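PDB 5JOQ: Lmo2184 protein from Listeria monocytogenes serovar 1/2a, which probably binds heme as the membrane-attached substrate-binding lipoprotein of an iron-uptake ABC transporter. Local coordinates for residues D49-P54 with K131-K136; A43-M48 with V56-S61; E198-D203 with Q217-D222. All blocks are in the same frame, centred on the assembly; numbering follows the deposited sequence.

Contact 1 (D49-P54 with K131-K136)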
loop_
_atom_site.group_PDB
_atom_site.type_symbol
_atom_site.label_atom_id
_atom_site.label_comp_id
_atom_site.label_asym_id
_atom_site.label_seq_id
_atom_site.Cartn_x
_atom_site.Cartn_y
_atom_site.Cartn_z
ATOM N N ASP A 49 13.921 22.439 11.102
ATOM C CA ASP A 49 13.805 22.514 12.554
ATOM C C ASP A 49 15.178 22.588 13.221
ATOM O O ASP A 49 15.378 23.363 14.162
ATOM C CB ASP A 49 13.010 21.309 13.067
ATOM C CG ASP A 49 12.923 21.270 14.596
ATOM O OD1 ASP A 49 12.438 22.260 15.193
ATOM O OD2 ASP A 49 13.335 20.250 15.190
ATOM N N LYS A 50 16.124 21.748 12.786
ATOM C CA LYS A 50 17.464 21.776 13.374
ATOM C C LYS A 50 18.169 23.082 13.063
ATOM O O LYS A 50 19.038 23.501 13.833
ATOM C CB LYS A 50 18.315 20.607 12.861
ATOM C CG LYS A 50 17.777 19.213 13.281
ATOM C CD LYS A 50 17.895 18.963 14.767
ATOM C CE LYS A 50 17.386 17.518 15.077
ATOM N NZ LYS A 50 16.972 17.351 16.490
ATOM N N LEU A 51 17.821 23.726 11.938
ATOM C CA LEU A 51 18.389 25.026 11.593
ATOM C C LEU A 51 17.661 26.186 12.250
ATOM O O LEU A 51 18.055 27.347 12.044
ATOM C CB LEU A 51 18.390 25.215 10.070
ATOM C CG LEU A 51 19.293 24.234 9.295
ATOM C CD1 LEU A 51 19.346 24.611 7.821
ATOM C CD2 LEU A 51 20.728 24.133 9.870
ATOM N N ASP A 52 16.605 25.913 13.015
ATOM C CA ASP A 52 15.868 26.955 13.733
ATOM C C ASP A 52 15.293 27.992 12.763
ATOM O O ASP A 52 15.379 29.207 12.984
ATOM C CB ASP A 52 16.771 27.620 14.780
ATOM C CG ASP A 52 16.008 28.549 15.736
ATOM O OD1 ASP A 52 14.758 28.480 15.832
ATOM O OD2 ASP A 52 16.682 29.352 16.418
ATOM N N LEU A 53 14.679 27.498 11.678
ATOM C CA LEU A 53 14.069 28.346 10.668
ATOM C C LEU A 53 12.548 28.230 10.700
ATOM O O LEU A 53 12.021 27.116 10.759
ATOM C CB LEU A 53 14.580 27.953 9.279
ATOM C CG LEU A 53 16.012 28.455 9.017
ATOM C CD1 LEU A 53 16.618 27.749 7.821
ATOM C CD2 LEU A 53 16.007 29.994 8.826
ATOM N N PRO A 54 11.819 29.341 10.635
ATOM C CA PRO A 54 10.363 29.254 10.493
ATOM C C PRO A 54 9.989 28.847 9.073
ATOM O O PRO A 54 10.749 29.036 8.116
ATOM C CB PRO A 54 9.886 30.670 10.826
ATOM C CG PRO A 54 11.025 31.542 10.482
ATOM C CD PRO A 54 12.291 30.736 10.677
ATOM N N LYS A 131 24.977 22.608 4.731
ATOM C CA LYS A 131 25.882 23.759 4.750
ATOM C C LYS A 131 25.321 24.912 3.912
ATOM O O LYS A 131 25.354 26.080 4.327
ATOM C CB LYS A 131 27.259 23.322 4.229
ATOM C CG LYS A 131 28.281 24.457 4.028
ATOM C CD LYS A 131 29.643 23.909 3.468
ATOM C CE LYS A 131 30.742 25.045 3.247
ATOM N NZ LYS A 131 32.155 24.507 2.859
ATOM N N ASN A 132 24.853 24.611 2.701
ATOM C CA ASN A 132 24.396 25.680 1.799
ATOM C C ASN A 132 23.109 26.346 2.302
ATOM O O ASN A 132 22.924 27.561 2.141
ATOM C CB ASN A 132 24.238 25.110 0.380
ATOM C CG ASN A 132 25.610 24.721 -0.255
ATOM O OD1 ASN A 132 26.654 25.120 0.234
ATOM N ND2 ASN A 132 25.585 23.959 -1.327
ATOM N N LEU A 133 22.210 25.572 2.915
ATOM C CA LEU A 133 21.029 26.153 3.558
ATOM C C LEU A 133 21.412 27.090 4.698
ATOM O O LEU A 133 20.801 28.162 4.869
ATOM C CB LEU A 133 20.128 25.032 4.104
ATOM C CG LEU A 133 19.363 24.197 3.054
ATOM C CD1 LEU A 133 18.805 22.966 3.736
ATOM C CD2 LEU A 133 18.230 25.086 2.391
ATOM N N GLY A 134 22.404 26.695 5.503
ATOM C CA GLY A 134 22.935 27.601 6.529
ATOM C C GLY A 134 23.375 28.928 5.949
ATOM O O GLY A 134 23.051 30.004 6.478
ATOM N N ALA A 135 24.158 28.877 4.865
ATOM C CA ALA A 135 24.606 30.112 4.224
ATOM C C ALA A 135 23.435 30.892 3.638
ATOM O O ALA A 135 23.391 32.121 3.724
ATOM C CB ALA A 135 25.610 29.796 3.117
ATOM N N LYS A 136 22.494 30.192 3.003
ATOM C CA LYS A 136 21.412 30.898 2.315
ATOM C C LYS A 136 20.499 31.609 3.307
ATOM O O LYS A 136 20.029 32.717 3.037
ATOM C CB LYS A 136 20.628 29.913 1.449
ATOM C CG LYS A 136 19.646 30.586 0.505
ATOM C CD LYS A 136 19.147 29.591 -0.552
ATOM C CE LYS A 136 18.150 30.246 -1.524
ATOM N NZ LYS A 136 18.606 31.564 -2.109
#
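L51 and G134 bring the two backbones to their nearest point, 7.3 Å between CA atoms, where the end of helix 42-50 faces the last turns of helix 123-136. The geometry at D52 identifies that helix end as a Schellman motif: its phi is positive (60°), D52 N donates to D49 O at 3.1 Å, and L53 N probably bonds back to M48 O. L51, within this turn, directs its side chain across the gap. Its CG stands beside the backbone N and anti to the carbonyl carbon (chi1 -65°), and the CD1 branch does the touching, meeting CB of L133 at 3.8 Å. The two leucines cross at about a right angle, with one methyl against CB of the partner. The same CD1 lies 4.4 Å from the backbone N of G134. A143 and E142 of helix 140-161 also touch L51, whereas L133 leans on I47, M48 and the strand residue L95. All three touching residues are buried, and the side-chain contact is apolar: between these segments it is packing without polar bonds, while a directional tie close by runs from R139 NH2, just beyond helix 123-136, to D52 O.

Contact 2 (A43-M48 with V56-S61); sequences AITEIM and VGIPSS
T45 meets P59 through its hydroxyl: OG1 lies 3.4 Å from the proline CD, a van der Waals approach of oxygen to a ring carbon, with the two side chains set obliquely to each other. The threonine's other branch makes the second touch, CG2 coming to 4.2 Å from CG2 of I58, methyl against methyl. T45 thus spans the I58-P59 peptide with its two branches, one on each residue, and the CA atoms of T45 and I58 are 7.0 Å apart.

The rotation of T45 explains this division. With chi1 at -60°, OG1 sits beside the backbone N, from where it donates to the carbonyl oxygen of T41 one turn back, while CG2 is anti to the N. The buried hydroxyl is therefore satisfied by T41 O, just ahead of the helix's first residue, and meets the proline ring by packing alone. I58 gives about as much surface as P59, through CG2; the rest of its side chain leads away from the helix.

The order strand 37-39, helix 42-50, strand 57-58, with backbone bonds joining V56 to I37 and G57 to A39, is consistent with a beta-alpha-beta crossover in the N-terminal lobe of the binding protein, T45 being on the helix face that covers the returning strand.

Further out, strand 57-58 runs parallel to strand 73-77. The backbone of I58 bonds to K73 and T75, its O also receives T75 OG1, and S60 OG bonds to G76 N, fixing the segment on either side of P59. A39 of strand 37-39 and Y69 from a loop also touch T45, and I44 N bonds to T41 OG1, tying the start of the helix to the residue that holds the T45 hydroxyl.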
loop_
_atom_site.group_PDB
_atom_site.type_symbol
_atom_site.label_atom_id
_atom_site.label_comp_id
_atom_site.label_asym_id
_atom_site.label_seq_id
_atom_site.Cartn_x
_atom_site.Cartn_y
_atom_site.Cartn_z
ATOM N N ALA A 43 11.747 15.001 5.374
ATOM C CA ALA A 43 13.189 15.132 5.632
ATOM C C ALA A 43 13.639 16.591 5.651
ATOM O O ALA A 43 14.445 16.989 6.506
ATOM C CB ALA A 43 13.983 14.355 4.586
ATOM N N ILE A 44 13.178 17.402 4.692
ATOM C CA ILE A 44 13.611 18.806 4.672
ATOM C C ILE A 44 13.044 19.544 5.873
ATOM O O ILE A 44 13.726 20.383 6.481
ATOM C CB ILE A 44 13.206 19.488 3.343
ATOM C CG1 ILE A 44 14.037 18.910 2.182
ATOM C CG2 ILE A 44 13.369 21.032 3.423
ATOM C CD1 ILE A 44 13.378 19.172 0.818
ATOM N N THR A 45 11.789 19.239 6.243
ATOM C CA THR A 45 11.163 19.906 7.381
ATOM C C THR A 45 11.957 19.662 8.656
ATOM O O THR A 45 12.110 20.567 9.488
ATOM C CB THR A 45 9.714 19.406 7.565
ATOM O OG1 THR A 45 8.938 19.678 6.387
ATOM C CG2 THR A 45 9.063 20.150 8.712
ATOM N N GLU A 46 12.455 18.436 8.835
ATOM C CA GLU A 46 13.295 18.116 9.993
ATOM C C GLU A 46 14.608 18.904 9.975
ATOM O O GLU A 46 15.098 19.351 11.028
ATOM C CB GLU A 46 13.572 16.612 10.020
ATOM C CG GLU A 46 12.268 15.788 10.235
ATOM C CD GLU A 46 12.491 14.278 10.066
ATOM O OE1 GLU A 46 13.485 13.859 9.412
ATOM O OE2 GLU A 46 11.655 13.519 10.599
ATOM N N ILE A 47 15.196 19.078 8.794
ATOM C CA ILE A 47 16.411 19.891 8.703
ATOM C C ILE A 47 16.105 21.339 9.071
ATOM O O ILE A 47 16.871 21.981 9.795
ATOM C CB ILE A 47 17.038 19.759 7.302
ATOM C CG1 ILE A 47 17.744 18.388 7.192
ATOM C CG2 ILE A 47 18.046 20.913 7.052
ATOM C CD1 ILE A 47 18.061 17.971 5.747
ATOM N N MET A 48 14.984 21.877 8.579
ATOM C CA MET A 48 14.625 23.258 8.910
ATOM C C MET A 48 14.462 23.448 10.420
ATOM O O MET A 48 14.837 24.493 10.980
ATOM C CB MET A 48 13.327 23.625 8.178
ATOM C CG MET A 48 13.420 23.633 6.664
ATOM S SD MET A 48 14.343 25.083 6.125
ATOM C CE MET A 48 15.758 24.283 5.605
ATOM N N VAL A 56 6.550 28.779 6.196
ATOM C CA VAL A 56 5.169 29.094 5.835
ATOM C C VAL A 56 4.445 27.900 5.208
ATOM O O VAL A 56 3.210 27.895 5.170
ATOM C CB VAL A 56 5.074 30.326 4.897
ATOM C CG1 VAL A 56 5.674 31.561 5.578
ATOM C CG2 VAL A 56 5.750 30.067 3.553
ATOM N N GLY A 57 5.176 26.889 4.784
ATOM C CA GLY A 57 4.541 25.715 4.247
ATOM C C GLY A 57 5.234 24.427 4.619
ATOM O O GLY A 57 6.450 24.365 4.668
ATOM N N ILE A 58 4.440 23.392 4.843
ATOM C CA ILE A 58 4.937 22.070 5.151
ATOM C C ILE A 58 4.212 21.058 4.268
ATOM O O ILE A 58 3.171 21.357 3.726
ATOM C CB ILE A 58 4.754 21.671 6.615
ATOM C CG1 ILE A 58 3.305 21.873 7.066
ATOM C CG2 ILE A 58 5.730 22.424 7.504
ATOM C CD1 ILE A 58 2.997 21.210 8.382
ATOM N N PRO A 59 4.823 19.825 4.125
ATOM C CA PRO A 59 4.083 18.865 3.287
ATOM C C PRO A 59 2.887 18.270 4.023
ATOM O O PRO A 59 2.841 18.323 5.234
ATOM C CB PRO A 59 5.090 17.751 3.064
ATOM C CG PRO A 59 5.776 17.664 4.358
ATOM C CD PRO A 59 6.056 19.095 4.663
ATOM N N SER A 60 1.953 17.691 3.274
ATOM C CA SER A 60 0.819 17.015 3.869
ATOM C C SER A 60 1.329 15.602 4.021
ATOM O O SER A 60 1.707 14.970 3.055
ATOM C CB SER A 60 -0.393 17.025 2.951
ATOM O OG SER A 60 -0.749 18.327 2.572
ATOM N N SER A 61 1.368 15.111 5.240
ATOM C CA SER A 61 1.862 13.777 5.468
ATOM C C SER A 61 1.279 13.138 6.705
ATOM O O SER A 61 0.924 13.817 7.632
ATOM C CB SER A 61 3.396 13.850 5.600
ATOM O OG SER A 61 3.967 12.735 6.232
#

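Contact 3 (E198-D203 with Q217-D222)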
loop_
_atom_site.group_PDB
_atom_site.type_symbol
_atom_site.label_atom_id
_atom_site.label_comp_id
_atom_site.label_asym_id
_atom_site.label_seq_id
_atom_site.Cartn_x
_atom_site.Cartn_y
_atom_site.Cartn_z
ATOM N N GLU A 198 30.397 -4.301 0.118
ATOM C CA GLU A 198 30.873 -4.206 -1.264
ATOM C C GLU A 198 29.726 -4.534 -2.226
ATOM O O GLU A 198 29.327 -5.692 -2.353
ATOM C CB GLU A 198 32.052 -5.159 -1.482
ATOM C CG GLU A 198 32.530 -5.221 -2.918
ATOM C CD GLU A 198 33.622 -6.290 -3.135
ATOM O OE1 GLU A 198 34.289 -6.701 -2.149
ATOM O OE2 GLU A 198 33.796 -6.724 -4.292
ATOM N N ASN A 199 29.215 -3.517 -2.926
ATOM C CA ASN A 199 28.089 -3.708 -3.842
ATOM C C ASN A 199 28.528 -4.677 -4.932
ATOM O O ASN A 199 29.643 -4.563 -5.459
ATOM C CB ASN A 199 27.701 -2.346 -4.445
ATOM C CG ASN A 199 26.270 -2.319 -4.978
ATOM O OD1 ASN A 199 25.859 -3.220 -5.707
ATOM N ND2 ASN A 199 25.511 -1.301 -4.593
ATOM N N VAL A 200 27.675 -5.649 -5.273
ATOM C CA VAL A 200 28.046 -6.525 -6.380
ATOM C C VAL A 200 28.069 -5.774 -7.700
ATOM O O VAL A 200 28.651 -6.273 -8.665
ATOM C CB VAL A 200 27.112 -7.754 -6.529
ATOM C CG1 VAL A 200 27.355 -8.733 -5.402
ATOM C CG2 VAL A 200 25.614 -7.330 -6.626
ATOM N N ILE A 201 27.415 -4.620 -7.786
ATOM C CA ILE A 201 27.397 -3.802 -9.005
ATOM C C ILE A 201 28.471 -2.754 -8.879
ATOM O O ILE A 201 28.518 -2.032 -7.881
ATOM C CB ILE A 201 26.027 -3.118 -9.231
ATOM C CG1 ILE A 201 24.936 -4.152 -9.343
ATOM C CG2 ILE A 201 26.059 -2.324 -10.518
ATOM C CD1 ILE A 201 25.188 -5.146 -10.477
ATOM N N LYS A 202 29.344 -2.665 -9.881
ATOM C CA LYS A 202 30.442 -1.721 -9.829
ATOM C C LYS A 202 30.536 -0.955 -11.131
ATOM O O LYS A 202 30.117 -1.428 -12.186
ATOM C CB LYS A 202 31.781 -2.428 -9.561
ATOM C CG LYS A 202 31.811 -3.130 -8.231
ATOM C CD LYS A 202 33.119 -3.870 -8.026
ATOM C CE LYS A 202 33.055 -4.736 -6.756
ATOM N NZ LYS A 202 31.945 -5.766 -6.790
ATOM N N ASP A 203 31.194 0.182 -11.061
ATOM C CA ASP A 203 31.490 0.947 -12.240
ATOM C C ASP A 203 30.267 1.216 -13.109
ATOM O O ASP A 203 30.282 1.038 -14.305
ATOM C CB ASP A 203 32.664 0.298 -12.991
ATOM C CG ASP A 203 33.839 -0.082 -12.052
ATOM O OD1 ASP A 203 34.139 0.644 -11.091
ATOM O OD2 ASP A 203 34.475 -1.121 -12.273
ATOM N N GLN A 217 23.070 -13.831 -10.009
ATOM C CA GLN A 217 23.229 -15.138 -9.368
ATOM C C GLN A 217 24.674 -15.613 -9.446
ATOM O O GLN A 217 25.215 -16.183 -8.488
ATOM C CB GLN A 217 22.295 -16.164 -10.020
ATOM C CG GLN A 217 22.368 -17.548 -9.292
ATOM C CD GLN A 217 21.374 -18.567 -9.871
ATOM O OE1 GLN A 217 20.192 -18.270 -9.982
ATOM N NE2 GLN A 217 21.855 -19.735 -10.255
ATOM N N SER A 218 25.306 -15.423 -10.591
ATOM C CA SER A 218 26.706 -15.812 -10.732
ATOM C C SER A 218 27.601 -14.948 -9.838
ATOM O O SER A 218 28.600 -15.430 -9.292
ATOM C CB SER A 218 27.122 -15.670 -12.195
ATOM O OG SER A 218 28.470 -16.014 -12.387
ATOM N N ALA A 219 27.266 -13.677 -9.679
ATOM C CA ALA A 219 28.061 -12.839 -8.780
ATOM C C ALA A 219 27.936 -13.328 -7.340
ATOM O O ALA A 219 28.874 -13.178 -6.539
ATOM C CB ALA A 219 27.636 -11.381 -8.892
ATOM N N ASN A 220 26.781 -13.889 -6.996
ATOM C CA ASN A 220 26.552 -14.593 -5.736
ATOM C C ASN A 220 26.762 -13.650 -4.545
ATOM O O ASN A 220 27.732 -13.825 -3.797
ATOM C CB ASN A 220 27.505 -15.801 -5.661
ATOM C CG ASN A 220 27.150 -16.781 -4.540
ATOM O OD1 ASN A 220 26.011 -16.855 -4.087
ATOM N ND2 ASN A 220 28.132 -17.570 -4.116
ATOM N N PRO A 221 25.917 -12.642 -4.333
ATOM C CA PRO A 221 26.124 -11.763 -3.171
ATOM C C PRO A 221 26.035 -12.547 -1.869
ATOM O O PRO A 221 25.239 -13.478 -1.735
ATOM C CB PRO A 221 24.991 -10.725 -3.278
ATOM C CG PRO A 221 23.895 -11.475 -4.099
ATOM C CD PRO A 221 24.724 -12.262 -5.123
ATOM N N ASP A 222 26.870 -12.170 -0.903
ATOM C CA ASP A 222 26.741 -12.744 0.439
ATOM C C ASP A 222 25.381 -12.417 1.044
ATOM O O ASP A 222 24.762 -13.247 1.724
ATOM C CB ASP A 222 27.838 -12.181 1.334
ATOM C CG ASP A 222 29.222 -12.667 0.942
ATOM O OD1 ASP A 222 29.339 -13.847 0.600
ATOM O OD2 ASP A 222 30.170 -11.853 0.969
#
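V200 carries the largest share of this contact, burying 62 Å² against P221 and A219, where the chain leaving strand 198-199 meets the link from helix 213-219 into strand 223-227 in the C-terminal alpha/beta lobe. Both strands pair in parallel with strand 168-173, so the contact closes over the neighbouring strand between them. In agreement with this, V200 and P221 each touch L170 of that strand.

The backbones are nearest at these same two residues, with 6.4 Å between their CA atoms. One branch of the valine does the work: CG1 lies 3.8 Å from CB of P221 and 4.0 Å from its CA, sitting over one face of the pyrrolidine ring, displaced toward its CA-CB bond. A chi1 of -72° sets CG1 beside the backbone N and anti to the carbonyl carbon, which presents it to the proline. A219, burying 25 Å², adds a lighter touch from the last turn of its helix, its CB 4.4 Å from CB of V200. Between A219 and P221, N220 leaves the helix with positive phi and its CB directed away from V200, and its ND2 bonds to D253 OD2. All the meetings of V200 with P221 and A219 are apolar, and V200 is further covered by L216 of the same helix.

Polar bonds within segment 198-203 shape the loop that carries V200. K202 folds back so that NZ bonds to N199 O at 2.9 Å, in the carbonyl plane, and makes a weak salt bridge to E198 OE2. The chain is turned at V200 by an Asx turn, in which I201 N donates to N199 OD1 at 3.0 Å, nearly straight at 164°, the donor tilted 29° from the amide's carbonyl plane.

In the fold
Contacts 1 and 2 share helix 42-50 and lie with centres 12 Å apart; the helix receives helix 123-136 near its end and the 56-61 segment against T45, and the two contacts touch through L133. Their segments alternate along the chain. Contact 3 closes later, on the opposite side of the chain's centre, 39 Å from contact 1 and 37 Å from contact 2 between centres, in the mixed sheet built round strand 168-173. This distribution fits the two-lobed solute-binding fold, in which helix 140-161 connects the lobes: two contacts lie in the N-terminal lobe and one in the C-terminal. The ligand probably binds in the cleft between the lobes, as in relatives.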